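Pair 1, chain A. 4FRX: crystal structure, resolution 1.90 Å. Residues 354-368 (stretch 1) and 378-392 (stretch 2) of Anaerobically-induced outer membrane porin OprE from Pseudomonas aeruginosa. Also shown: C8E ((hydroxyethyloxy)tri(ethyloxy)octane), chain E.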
# COMPACT_ATOMS: atom_id res chain seq x y z
N GLY A 354 30.63 -8.19 4.67
CA GLY A 354 31.20 -7.56 5.85
C GLY A 354 30.59 -6.24 6.29
O GLY A 354 31.06 -5.63 7.24
N VAL A 355 29.54 -5.80 5.59
CA VAL A 355 28.87 -4.55 5.95
C VAL A 355 27.39 -4.80 6.27
O VAL A 355 26.51 -4.37 5.52
CB VAL A 355 28.96 -3.52 4.81
CG1 VAL A 355 28.70 -2.09 5.33
CG2 VAL A 355 30.32 -3.59 4.14
N PRO A 356 27.12 -5.48 7.40
CA PRO A 356 25.73 -5.82 7.73
C PRO A 356 24.90 -4.56 7.92
O PRO A 356 25.39 -3.57 8.48
CB PRO A 356 25.86 -6.60 9.03
CG PRO A 356 27.10 -6.08 9.65
CD PRO A 356 28.04 -5.81 8.50
N GLY A 357 23.67 -4.58 7.43
CA GLY A 357 22.80 -3.43 7.53
C GLY A 357 22.76 -2.55 6.29
O GLY A 357 21.89 -1.69 6.18
N LEU A 358 23.71 -2.75 5.37
CA LEU A 358 23.72 -2.01 4.10
C LEU A 358 23.13 -2.86 2.97
O LEU A 358 23.55 -3.99 2.75
CB LEU A 358 25.14 -1.52 3.73
CG LEU A 358 25.29 -0.73 2.42
CD1 LEU A 358 24.71 0.68 2.52
CD2 LEU A 358 26.74 -0.65 1.94
N THR A 359 22.14 -2.31 2.26
CA THR A 359 21.54 -3.02 1.13
C THR A 359 21.33 -2.09 -0.06
O THR A 359 21.13 -0.88 0.09
CB THR A 359 20.16 -3.64 1.51
OG1 THR A 359 19.29 -2.60 1.96
CG2 THR A 359 20.30 -4.69 2.60
N PHE A 360 21.38 -2.65 -1.26
CA PHE A 360 21.03 -1.90 -2.47
C PHE A 360 19.99 -2.66 -3.26
O PHE A 360 20.09 -3.87 -3.43
CB PHE A 360 22.26 -1.66 -3.35
CG PHE A 360 21.94 -0.99 -4.65
CD1 PHE A 360 21.75 0.39 -4.69
CD2 PHE A 360 21.82 -1.72 -5.82
CE1 PHE A 360 21.44 1.01 -5.90
CE2 PHE A 360 21.51 -1.10 -7.02
CZ PHE A 360 21.33 0.27 -7.06
N ASN A 361 18.99 -1.94 -3.77
CA ASN A 361 18.03 -2.56 -4.67
C ASN A 361 17.71 -1.67 -5.87
O ASN A 361 17.72 -0.44 -5.76
CB ASN A 361 16.74 -2.91 -3.92
CG ASN A 361 16.96 -3.99 -2.88
OD1 ASN A 361 17.25 -3.70 -1.72
ND2 ASN A 361 16.84 -5.24 -3.29
N THR A 362 17.45 -2.29 -7.01
CA THR A 362 16.98 -1.53 -8.15
C THR A 362 15.97 -2.31 -8.97
O THR A 362 15.97 -3.54 -8.98
CB THR A 362 18.14 -1.05 -9.04
OG1 THR A 362 17.63 -0.17 -10.04
CG2 THR A 362 18.85 -2.25 -9.70
N ILE A 363 15.08 -1.60 -9.65
CA ILE A 363 14.09 -2.25 -10.48
C ILE A 363 13.87 -1.37 -11.70
O ILE A 363 13.89 -0.13 -11.62
CB ILE A 363 12.77 -2.46 -9.72
CG1 ILE A 363 11.68 -3.03 -10.66
CG2 ILE A 363 12.30 -1.14 -9.09
CD1 ILE A 363 10.43 -3.48 -9.94
N TYR A 364 13.72 -2.00 -12.84
CA TYR A 364 13.39 -1.26 -14.04
C TYR A 364 12.09 -1.85 -14.54
O TYR A 364 11.96 -3.07 -14.59
CB TYR A 364 14.50 -1.44 -15.08
CG TYR A 364 14.15 -0.77 -16.39
CD1 TYR A 364 14.37 0.59 -16.57
CD2 TYR A 364 13.56 -1.50 -17.42
CE1 TYR A 364 14.04 1.20 -17.76
CE2 TYR A 364 13.22 -0.88 -18.61
CZ TYR A 364 13.46 0.46 -18.77
OH TYR A 364 13.12 1.06 -19.96
N LEU A 365 11.14 -1.00 -14.91
CA LEU A 365 9.86 -1.46 -15.45
C LEU A 365 9.53 -0.78 -16.78
O LEU A 365 9.80 0.41 -16.96
CB LEU A 365 8.71 -1.22 -14.46
CG LEU A 365 8.85 -1.66 -13.01
CD1 LEU A 365 9.48 -0.52 -12.20
CD2 LEU A 365 7.52 -2.07 -12.41
N SER A 366 8.93 -1.53 -17.69
CA SER A 366 8.59 -0.99 -19.00
C SER A 366 7.18 -1.45 -19.36
O SER A 366 6.93 -2.65 -19.47
CB SER A 366 9.60 -1.47 -20.04
OG SER A 366 9.33 -0.91 -21.31
N GLY A 367 6.27 -0.48 -19.50
CA GLY A 367 4.87 -0.75 -19.78
C GLY A 367 4.49 -0.35 -21.20
O GLY A 367 4.94 0.67 -21.70
N ASP A 368 3.67 -1.15 -21.86
CA ASP A 368 3.18 -0.74 -23.17
C ASP A 368 1.77 -1.21 -23.42
O ASP A 368 1.15 -1.78 -22.54
CB ASP A 368 4.13 -1.17 -24.30
CG ASP A 368 4.12 -2.66 -24.54
OD1 ASP A 368 3.74 -3.43 -23.64
OD2 ASP A 368 4.51 -3.06 -25.65
N SER A 378 3.26 4.03 -24.13
CA SER A 378 4.21 3.32 -23.27
C SER A 378 4.77 4.21 -22.17
O SER A 378 4.61 5.43 -22.20
CB SER A 378 5.35 2.75 -24.12
OG SER A 378 6.07 3.78 -24.78
N GLU A 379 5.43 3.59 -21.20
CA GLU A 379 6.04 4.31 -20.10
C GLU A 379 7.07 3.40 -19.43
O GLU A 379 7.01 2.18 -19.57
CB GLU A 379 5.00 4.77 -19.07
CG GLU A 379 4.25 3.63 -18.38
CD GLU A 379 3.05 4.09 -17.58
OE1 GLU A 379 2.41 3.25 -16.91
OE2 GLU A 379 2.71 5.30 -17.62
N TRP A 380 8.01 4.00 -18.72
CA TRP A 380 9.01 3.20 -18.02
C TRP A 380 9.45 3.89 -16.75
O TRP A 380 9.32 5.11 -16.63
CB TRP A 380 10.22 2.89 -18.92
CG TRP A 380 11.02 4.08 -19.39
CD1 TRP A 380 10.91 4.71 -20.60
CD2 TRP A 380 12.07 4.75 -18.68
NE1 TRP A 380 11.82 5.74 -20.68
CE2 TRP A 380 12.54 5.79 -19.52
CE3 TRP A 380 12.64 4.59 -17.41
CZ2 TRP A 380 13.57 6.65 -19.13
CZ3 TRP A 380 13.66 5.45 -17.03
CH2 TRP A 380 14.11 6.47 -17.89
N GLU A 381 9.93 3.10 -15.79
CA GLU A 381 10.43 3.65 -14.55
C GLU A 381 11.68 2.89 -14.09
O GLU A 381 11.76 1.67 -14.24
CB GLU A 381 9.34 3.63 -13.44
CG GLU A 381 9.84 4.19 -12.08
CD GLU A 381 8.72 4.56 -11.10
OE1 GLU A 381 7.58 4.81 -11.53
OE2 GLU A 381 8.99 4.61 -9.88
N ARG A 382 12.64 3.61 -13.55
CA ARG A 382 13.79 2.97 -12.91
C ARG A 382 13.88 3.50 -11.48
O ARG A 382 13.97 4.72 -11.28
CB ARG A 382 15.09 3.29 -13.68
CG ARG A 382 16.36 2.71 -13.04
CD ARG A 382 17.59 2.96 -13.94
NE ARG A 382 17.40 2.49 -15.30
CZ ARG A 382 17.20 3.34 -16.30
NH1 ARG A 382 17.18 4.65 -16.04
NH2 ARG A 382 17.01 2.93 -17.55
N ASP A 383 13.84 2.59 -10.51
CA ASP A 383 13.97 2.96 -9.10
C ASP A 383 15.25 2.39 -8.54
O ASP A 383 15.70 1.34 -8.97
CB ASP A 383 12.83 2.38 -8.24
CG ASP A 383 11.49 2.97 -8.54
OD1 ASP A 383 11.41 3.90 -9.35
OD2 ASP A 383 10.49 2.50 -7.95
N ILE A 384 15.82 3.08 -7.57
CA ILE A 384 16.87 2.51 -6.73
C ILE A 384 16.55 2.82 -5.28
O ILE A 384 15.90 3.83 -4.96
CB ILE A 384 18.28 3.06 -7.08
CG1 ILE A 384 18.36 4.57 -6.87
CG2 ILE A 384 18.67 2.70 -8.52
CD1 ILE A 384 18.92 4.98 -5.52
N SER A 385 16.99 1.94 -4.40
CA SER A 385 16.89 2.19 -2.98
C SER A 385 18.19 1.73 -2.36
O SER A 385 18.59 0.58 -2.52
CB SER A 385 15.70 1.43 -2.37
OG SER A 385 15.54 1.76 -1.00
N LEU A 386 18.87 2.67 -1.71
CA LEU A 386 20.08 2.39 -0.96
C LEU A 386 19.74 2.64 0.51
O LEU A 386 19.28 3.73 0.85
CB LEU A 386 21.20 3.33 -1.41
CG LEU A 386 22.55 3.20 -0.70
CD1 LEU A 386 23.18 1.84 -0.99
CD2 LEU A 386 23.48 4.32 -1.13
N ALA A 387 19.95 1.65 1.36
CA ALA A 387 19.62 1.79 2.77
C ALA A 387 20.73 1.26 3.66
O ALA A 387 21.33 0.23 3.38
CB ALA A 387 18.32 1.08 3.09
N TYR A 388 20.99 1.99 4.75
CA TYR A 388 21.89 1.51 5.79
C TYR A 388 21.22 1.59 7.16
O TYR A 388 20.81 2.68 7.61
CB TYR A 388 23.19 2.32 5.82
CG TYR A 388 24.20 1.78 6.80
CD1 TYR A 388 24.62 0.46 6.72
CD2 TYR A 388 24.73 2.58 7.81
CE1 TYR A 388 25.55 -0.06 7.60
CE2 TYR A 388 25.67 2.07 8.70
CZ TYR A 388 26.07 0.75 8.59
OH TYR A 388 27.00 0.24 9.48
N VAL A 389 21.11 0.44 7.80
CA VAL A 389 20.65 0.40 9.18
C VAL A 389 21.81 0.00 10.09
O VAL A 389 22.41 -1.07 9.92
CB VAL A 389 19.48 -0.59 9.35
CG1 VAL A 389 19.12 -0.75 10.84
CG2 VAL A 389 18.29 -0.13 8.55
N ILE A 390 22.16 0.89 11.02
CA ILE A 390 23.27 0.65 11.95
C ILE A 390 22.98 -0.60 12.77
O ILE A 390 22.01 -0.65 13.52
CB ILE A 390 23.54 1.87 12.85
CG1 ILE A 390 23.87 3.09 12.00
CG2 ILE A 390 24.69 1.59 13.83
CD1 ILE A 390 24.11 4.35 12.80
N PRO A 391 23.83 -1.63 12.61
CA PRO A 391 23.63 -2.98 13.16
C PRO A 391 23.92 -3.12 14.65
O PRO A 391 23.34 -3.99 15.29
CB PRO A 391 24.62 -3.82 12.34
CG PRO A 391 25.69 -2.88 11.98
CD PRO A 391 25.04 -1.55 11.78
N ASP A 392 24.80 -2.29 15.20
CA ASP A 392 25.17 -2.44 16.60
C ASP A 392 25.55 -1.12 17.26
O ASP A 392 25.42 -0.05 16.66
CB ASP A 392 26.34 -3.43 16.73
CG ASP A 392 27.57 -2.98 15.97
OD1 ASP A 392 27.61 -3.16 14.73
OD2 ASP A 392 28.50 -2.44 16.60
C1 C8E E . 29.34 -6.74 -6.17
C2 C8E E . 27.96 -6.42 -5.63
C3 C8E E . 27.78 -4.91 -5.43
C4 C8E E . 26.38 -4.47 -5.83
C5 C8E E . 26.42 -3.12 -6.53
C6 C8E E . 25.91 -2.04 -5.59
C7 C8E E . 26.17 -0.64 -6.13
C8 C8E E . 25.21 0.35 -5.49
O9 C8E E . 25.90 1.53 -5.14
C10 C8E E . 25.61 2.59 -6.02
C11 C8E E . 25.55 3.89 -5.23
O HOH W 1 17.96 -1.30 -0.31

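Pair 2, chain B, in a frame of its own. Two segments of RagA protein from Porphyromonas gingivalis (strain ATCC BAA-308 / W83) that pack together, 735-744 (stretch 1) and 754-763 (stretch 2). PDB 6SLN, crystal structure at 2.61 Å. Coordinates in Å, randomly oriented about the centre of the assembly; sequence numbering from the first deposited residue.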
# COMPACT_ATOMS: atom_id res chain seq x y z
N THR B 735 6.61 2.48 47.89
CA THR B 735 6.48 3.31 49.08
C THR B 735 7.52 4.42 48.99
O THR B 735 8.69 4.15 48.70
CB THR B 735 6.65 2.47 50.34
OG1 THR B 735 5.67 1.42 50.30
CG2 THR B 735 6.46 3.32 51.61
N GLY B 736 7.08 5.65 49.22
CA GLY B 736 7.95 6.78 48.95
C GLY B 736 7.41 8.07 49.52
O GLY B 736 6.35 8.11 50.15
N VAL B 737 8.17 9.14 49.27
CA VAL B 737 7.94 10.47 49.83
C VAL B 737 8.00 11.51 48.72
O VAL B 737 8.78 11.36 47.77
CB VAL B 737 8.97 10.77 50.94
CG1 VAL B 737 8.98 12.25 51.27
CG2 VAL B 737 8.63 9.95 52.18
N ASP B 738 7.17 12.54 48.83
CA ASP B 738 7.09 13.63 47.86
C ASP B 738 7.36 14.93 48.60
O ASP B 738 6.54 15.35 49.42
CB ASP B 738 5.72 13.68 47.20
CG ASP B 738 5.63 12.84 45.94
OD1 ASP B 738 4.64 13.00 45.19
OD2 ASP B 738 6.54 12.01 45.72
N LEU B 739 8.49 15.58 48.32
CA LEU B 739 8.83 16.85 48.95
C LEU B 739 8.95 17.94 47.89
O LEU B 739 9.61 17.73 46.87
CB LEU B 739 10.12 16.76 49.77
CG LEU B 739 10.51 18.09 50.41
CD1 LEU B 739 9.38 18.65 51.25
CD2 LEU B 739 11.77 17.95 51.24
N SER B 740 8.33 19.09 48.15
CA SER B 740 8.30 20.19 47.21
C SER B 740 8.43 21.50 47.97
O SER B 740 7.73 21.71 48.97
CB SER B 740 7.01 20.14 46.37
OG SER B 740 6.71 21.38 45.78
N LEU B 741 9.35 22.36 47.53
CA LEU B 741 9.62 23.64 48.16
C LEU B 741 9.70 24.73 47.10
O LEU B 741 10.29 24.54 46.03
CB LEU B 741 10.93 23.62 48.94
CG LEU B 741 11.18 22.34 49.74
CD1 LEU B 741 12.63 22.28 50.18
CD2 LEU B 741 10.22 22.26 50.93
N LYS B 742 9.11 25.88 47.41
CA LYS B 742 9.15 27.04 46.54
C LYS B 742 9.29 28.27 47.43
O LYS B 742 8.83 28.28 48.57
CB LYS B 742 7.88 27.10 45.65
CG LYS B 742 7.62 28.42 44.91
CD LYS B 742 6.75 29.40 45.72
CE LYS B 742 6.54 30.72 44.98
NZ LYS B 742 7.63 31.72 45.23
N GLY B 743 9.95 29.31 46.91
CA GLY B 743 10.13 30.51 47.70
C GLY B 743 10.49 31.70 46.85
O GLY B 743 10.64 31.61 45.63
N THR B 744 10.60 32.85 47.51
CA THR B 744 11.12 34.07 46.91
C THR B 744 12.24 34.58 47.81
O THR B 744 11.98 35.10 48.90
CB THR B 744 10.02 35.12 46.70
OG1 THR B 744 9.31 34.82 45.49
CG2 THR B 744 10.62 36.54 46.58
N TYR B 754 14.41 33.94 43.14
CA TYR B 754 13.41 32.93 43.47
C TYR B 754 14.01 31.55 43.28
O TYR B 754 14.92 31.35 42.46
CB TYR B 754 12.14 33.05 42.61
CG TYR B 754 12.44 33.42 41.18
CD1 TYR B 754 12.68 34.74 40.82
CD2 TYR B 754 12.49 32.44 40.20
CE1 TYR B 754 12.97 35.09 39.51
CE2 TYR B 754 12.78 32.78 38.88
CZ TYR B 754 13.02 34.11 38.54
OH TYR B 754 13.31 34.46 37.24
N ALA B 755 13.50 30.59 44.05
CA ALA B 755 14.03 29.23 44.08
C ALA B 755 12.90 28.22 44.20
O ALA B 755 11.89 28.46 44.88
CB ALA B 755 15.01 29.03 45.23
N SER B 756 13.07 27.10 43.54
CA SER B 756 12.12 26.01 43.58
C SER B 756 12.92 24.74 43.77
O SER B 756 13.91 24.52 43.06
CB SER B 756 11.29 25.96 42.29
OG SER B 756 10.92 24.64 41.97
N ALA B 757 12.53 23.93 44.74
CA ALA B 757 13.20 22.67 45.04
C ALA B 757 12.20 21.54 44.84
O ALA B 757 10.99 21.75 44.76
CB ALA B 757 13.76 22.66 46.46
N ASN B 758 12.72 20.32 44.80
CA ASN B 758 11.91 19.21 44.32
C ASN B 758 12.58 17.88 44.65
O ASN B 758 13.78 17.72 44.38
CB ASN B 758 11.71 19.39 42.82
CG ASN B 758 10.89 18.31 42.22
OD1 ASN B 758 9.67 18.42 42.17
ND2 ASN B 758 11.54 17.27 41.74
N PHE B 759 11.85 16.94 45.23
CA PHE B 759 12.49 15.69 45.64
C PHE B 759 11.45 14.59 45.83
O PHE B 759 10.35 14.84 46.32
CB PHE B 759 13.29 15.88 46.93
CG PHE B 759 13.83 14.59 47.49
CD1 PHE B 759 15.11 14.16 47.15
CD2 PHE B 759 13.08 13.81 48.36
CE1 PHE B 759 15.62 12.98 47.66
CE2 PHE B 759 13.59 12.63 48.87
CZ PHE B 759 14.86 12.21 48.52
N ASN B 760 11.84 13.36 45.47
CA ASN B 760 11.09 12.16 45.83
C ASN B 760 12.05 11.00 46.06
O ASN B 760 12.97 10.79 45.27
CB ASN B 760 10.08 11.77 44.75
CG ASN B 760 9.61 10.30 44.87
OD1 ASN B 760 10.18 9.39 44.27
ND2 ASN B 760 8.56 10.09 45.65
N TYR B 761 11.82 10.26 47.14
CA TYR B 761 12.40 8.94 47.32
C TYR B 761 11.33 7.88 47.08
O TYR B 761 10.16 8.09 47.38
CB TYR B 761 12.98 8.78 48.73
CG TYR B 761 13.54 7.39 48.96
CD1 TYR B 761 14.76 7.02 48.41
CD2 TYR B 761 12.86 6.45 49.72
CE1 TYR B 761 15.28 5.77 48.61
CE2 TYR B 761 13.37 5.18 49.92
CZ TYR B 761 14.59 4.85 49.36
OH TYR B 761 15.13 3.59 49.54
N ASN B 762 11.74 6.73 46.53
CA ASN B 762 10.78 5.66 46.33
C ASN B 762 11.42 4.29 46.49
O ASN B 762 12.38 3.97 45.78
CB ASN B 762 10.14 5.75 44.96
CG ASN B 762 9.03 4.75 44.79
OD1 ASN B 762 7.89 5.01 45.16
ND2 ASN B 762 9.37 3.57 44.29
N ARG B 763 10.85 3.47 47.37
CA ARG B 763 11.31 2.11 47.61
C ARG B 763 10.33 1.14 46.97
O ARG B 763 9.16 1.10 47.35
CB ARG B 763 11.46 1.81 49.10
CG ARG B 763 12.20 0.50 49.43
CD ARG B 763 13.51 0.38 48.66
NE ARG B 763 14.47 -0.62 49.15
CZ ARG B 763 14.17 -1.90 49.37
NH1 ARG B 763 12.93 -2.34 49.18
NH2 ARG B 763 15.11 -2.73 49.78

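Both pairs are two antiparallel beta strands lying side by side. The strand axes run at 171° in pair 1 and at 176° in pair 2. Fourteen central residues superpose with an RMSD of 0.4 Å over N, CA and C. The register is the same: A:Leu358 to A:Ser366 match B:Gly736 to B:Thr744, and A:Trp380 to A:Tyr388 match B:Tyr754 to B:Asn762.

Main-chain hydrogen bonds hold both ladders together. In pair 1, A:Asn361 and A:Ser385 bond in both directions, N to O, each at 2.8 Å. Their counterparts B:Leu739 and B:Phe759 do the same: B:Leu739 N to B:Phe759 O is 2.8 Å, and B:Phe759 N to B:Leu739 O is 2.9 Å. The ladder of pair 2 is less even. B:Tyr761 N to B:Val737 O, 3.3 Å, is weak, whereas the matching A:Ala387 N to A:Thr359 O is 3.1 Å and nearly straight.

The side chains fill this frame differently. On one face, pair 1 has A:Leu358, A:Phe360, A:Leu386 and A:Tyr388. A:Leu358 CD1 lies 4.0 Å from A:Leu386 CD1, which sits at the edge of the A:Phe360 ring. The detergent C8E covers one face of that ring. Pair 2 has B:Gly736, B:Asp738, B:Asn760 and B:Asn762 at these positions, and here the link is polar. B:Asn760 ND2 donates to B:Asp738 OD2 at 2.8 Å and makes a very short contact of 2.5 Å, also a hydrogen bond, with B:Val737 O. B:Gly736 CA lies 3.0 Å from B:Tyr761 O, and a CB on this glycine would clash with that oxygen.

Further along this face, A:Tyr364 and A:Trp380 bring their rings near parallel but slid apart, with A:Tyr364 CE1 3.7 Å from A:Trp380 CE3. B:Lys742 and B:Tyr754 replace them without such a ring pair. A:Thr362 OG1 also donates to A:Asp383 O at 2.7 Å. B:Ser740, at the matching position, makes no side-chain hydrogen bond across the pair.

The other face reverses the chemistry. In pair 1, water 1 joins the strands through A:Thr359 OG1 and A:Asn361 OD1, both at 2.9 Å, and A:Ser385 O at 3.0 Å. In pair 2 the matching residues are B:Val737, B:Leu739 and B:Phe759, and B:Leu739 CB packs 4.3 Å from B:Phe759 CB. Next along, A:Ile363 CG2 meets A:Asp383 CB at 3.7 Å, and B:Leu741 CB meets B:Ala757 CB at 3.9 Å.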